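Local coordinates for putative fimbrial associated sortase-like protein (Corynebacterium diphtheriae, PDB 6BWE), which is the sortase domain of a probable membrane-bound class C sortase, a cysteine transpeptidase that likely cross-links pilin subunits during pilus assembly, at residues Q66-Q71 with P76-I81. The protein carries 2 engineered substitutions. Residues are numbered along the deposited sequence; the frame is centred on the assembly and turned at random.
Sequences QQLNPQ and PVIASI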
loop_
_atom_site.group_PDB
_atom_site.type_symbol
_atom_site.label_atom_id
_atom_site.label_comp_id
_atom_site.label_asym_id
_atom_site.label_seq_id
_atom_site.Cartn_x
_atom_site.Cartn_y
_atom_site.Cartn_z
ATOM N N GLN A 66 16.069 3.137 -4.458
ATOM C CA GLN A 66 17.244 3.535 -3.680
ATOM C C GLN A 66 17.480 2.655 -2.442
ATOM O O GLN A 66 18.584 2.649 -1.884
ATOM C CB GLN A 66 17.100 4.997 -3.248
ATOM C CG GLN A 66 17.009 5.959 -4.401
ATOM C CD GLN A 66 16.849 7.377 -3.883
ATOM O OE1 GLN A 66 17.707 7.861 -3.141
ATOM N NE2 GLN A 66 15.749 8.025 -4.222
ATOM N N GLN A 67 16.459 1.912 -1.989
ATOM C CA GLN A 67 16.617 1.146 -0.745
ATOM C C GLN A 67 17.413 -0.121 -1.046
ATOM O O GLN A 67 17.311 -0.684 -2.140
ATOM C CB GLN A 67 15.299 0.789 -0.114
ATOM C CG GLN A 67 14.405 2.000 0.196
ATOM C CD GLN A 67 15.042 2.997 1.152
ATOM O OE1 GLN A 67 15.827 2.618 2.043
ATOM N NE2 GLN A 67 14.657 4.284 1.025
ATOM N N LEU A 68 18.162 -0.561 -0.052
ATOM C CA LEU A 68 19.022 -1.716 -0.137
ATOM C C LEU A 68 19.993 -1.627 -1.318
ATOM O O LEU A 68 20.312 -2.639 -1.940
ATOM C CB LEU A 68 18.207 -3.012 -0.147
ATOM C CG LEU A 68 17.251 -3.203 1.039
ATOM C CD1 LEU A 68 16.438 -4.451 0.859
ATOM C CD2 LEU A 68 18.008 -3.258 2.340
ATOM N N ASN A 69 20.482 -0.425 -1.592
ATOM C CA ASN A 69 21.304 -0.172 -2.787
ATOM C C ASN A 69 22.244 1.002 -2.554
ATOM O O ASN A 69 22.215 2.007 -3.291
ATOM C CB ASN A 69 20.358 0.088 -3.931
ATOM C CG ASN A 69 21.031 0.315 -5.263
ATOM O OD1 ASN A 69 22.176 -0.081 -5.494
ATOM N ND2 ASN A 69 20.265 0.935 -6.188
ATOM N N PRO A 70 23.106 0.896 -1.537
ATOM C CA PRO A 70 24.018 2.001 -1.237
ATOM C C PRO A 70 25.068 2.175 -2.340
ATOM O O PRO A 70 25.572 3.246 -2.526
ATOM C CB PRO A 70 24.714 1.533 0.059
ATOM C CG PRO A 70 24.678 0.067 -0.045
ATOM C CD PRO A 70 23.290 -0.200 -0.590
ATOM N N GLN A 71 25.354 1.114 -3.068
ATOM C CA GLN A 71 26.232 1.173 -4.213
ATOM C C GLN A 71 25.563 1.921 -5.400
ATOM O O GLN A 71 26.238 2.198 -6.363
ATOM C CB GLN A 71 26.748 -0.244 -4.577
ATOM C CG GLN A 71 25.722 -1.274 -5.119
ATOM C CD GLN A 71 24.854 -1.986 -4.075
ATOM O OE1 GLN A 71 24.636 -1.491 -2.962
ATOM N NE2 GLN A 71 24.345 -3.159 -4.445
ATOM N N PRO A 76 20.612 -3.987 -8.451
ATOM C CA PRO A 76 21.283 -4.626 -7.329
ATOM C C PRO A 76 20.555 -5.840 -6.799
ATOM O O PRO A 76 19.323 -5.897 -6.803
ATOM C CB PRO A 76 21.275 -3.548 -6.267
ATOM C CG PRO A 76 20.042 -2.776 -6.562
ATOM C CD PRO A 76 20.019 -2.691 -8.051
ATOM N N VAL A 77 21.334 -6.794 -6.318
ATOM C CA VAL A 77 20.774 -7.874 -5.499
ATOM C C VAL A 77 20.451 -7.249 -4.141
ATOM O O VAL A 77 21.370 -6.819 -3.413
ATOM C CB VAL A 77 21.784 -9.015 -5.312
ATOM C CG1 VAL A 77 21.211 -10.047 -4.336
ATOM C CG2 VAL A 77 22.095 -9.679 -6.656
ATOM N N ILE A 78 19.168 -7.191 -3.790
ATOM C CA ILE A 78 18.771 -6.528 -2.544
ATOM C C ILE A 78 18.882 -7.467 -1.333
ATOM O O ILE A 78 19.037 -7.006 -0.226
ATOM C CB ILE A 78 17.389 -5.847 -2.605
ATOM C CG1 ILE A 78 16.244 -6.804 -2.926
ATOM C CG2 ILE A 78 17.415 -4.759 -3.652
ATOM C CD1 ILE A 78 14.863 -6.216 -2.682
ATOM N N ALA A 79 18.770 -8.765 -1.569
ATOM C CA ALA A 79 18.885 -9.792 -0.553
ATOM C C ALA A 79 19.017 -11.133 -1.237
ATOM O O ALA A 79 18.821 -11.252 -2.438
ATOM C CB ALA A 79 17.664 -9.796 0.372
ATOM N N SER A 80 19.417 -12.155 -0.493
ATOM C CA SER A 80 19.366 -13.497 -1.037
ATOM C C SER A 80 18.579 -14.377 -0.075
ATOM O O SER A 80 18.403 -14.035 1.097
ATOM C CB SER A 80 20.767 -14.075 -1.294
ATOM O OG SER A 80 21.504 -14.108 -0.096
ATOM N N ILE A 81 18.089 -15.481 -0.607
ATOM C CA ILE A 81 17.272 -16.397 0.137
ATOM C C ILE A 81 17.867 -17.779 0.013
ATOM O O ILE A 81 18.348 -18.139 -1.040
ATOM C CB ILE A 81 15.800 -16.322 -0.312
ATOM C CG1 ILE A 81 14.898 -17.137 0.602
ATOM C CG2 ILE A 81 15.605 -16.807 -1.732
ATOM C CD1 ILE A 81 13.436 -16.712 0.539
HETATM O O HOH W 1 22.275 -4.372 -2.571
#
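Leu68 turns its CG away from its own carbonyl carbon (chi1 -56°), a rotation that carries CD1 over Ile78, 3.8 Å from Ile78 O and close to Ile78 CB. The pair joins a type II beta turn, Gln66 to Asn69, which follows helix 59-66, to the start of strand 77-83 of the sortase beta-barrel. There Ile78 and Ala79 both pair with Ile92 in a classic beta bulge, tying this strand to 88-94. The approach of the two backbones sets Leu68 CB and Ile78 CB 3.8 Å apart, and the side chains cross at about a right angle. Ile78 adds its CG2 branch, 4.0 Å from Leu68 CB. Val115 and Val152 also touch Leu68, consistent with its burial.

A second patch centres on Pro76. With CG anti to its backbone N (chi1 -178°), Asn69 turns the flat face of its amide to the proline ring: Pro76 CG lies almost straight above that plane, roughly centred on Asn69 CG at 3.5 Å. This is van der Waals contact, a ring carbon against an amide face. The polar ends bond to other groups: OD1 accepts from the Ala73 backbone N in the loop, and ND2 makes a weak bond back to Leu65 O of helix 59-66. Gln71 bends along its chain, which brings NE2 to 3.6 Å from Pro76 CB.

No direct hydrogen bond crosses between the segments; a water supplies the polar link. It donates to Leu68 O at 2.7 Å and to Val77 O, also at 2.7 Å, and accepts from Gln71 NE2 at 3.0 Å.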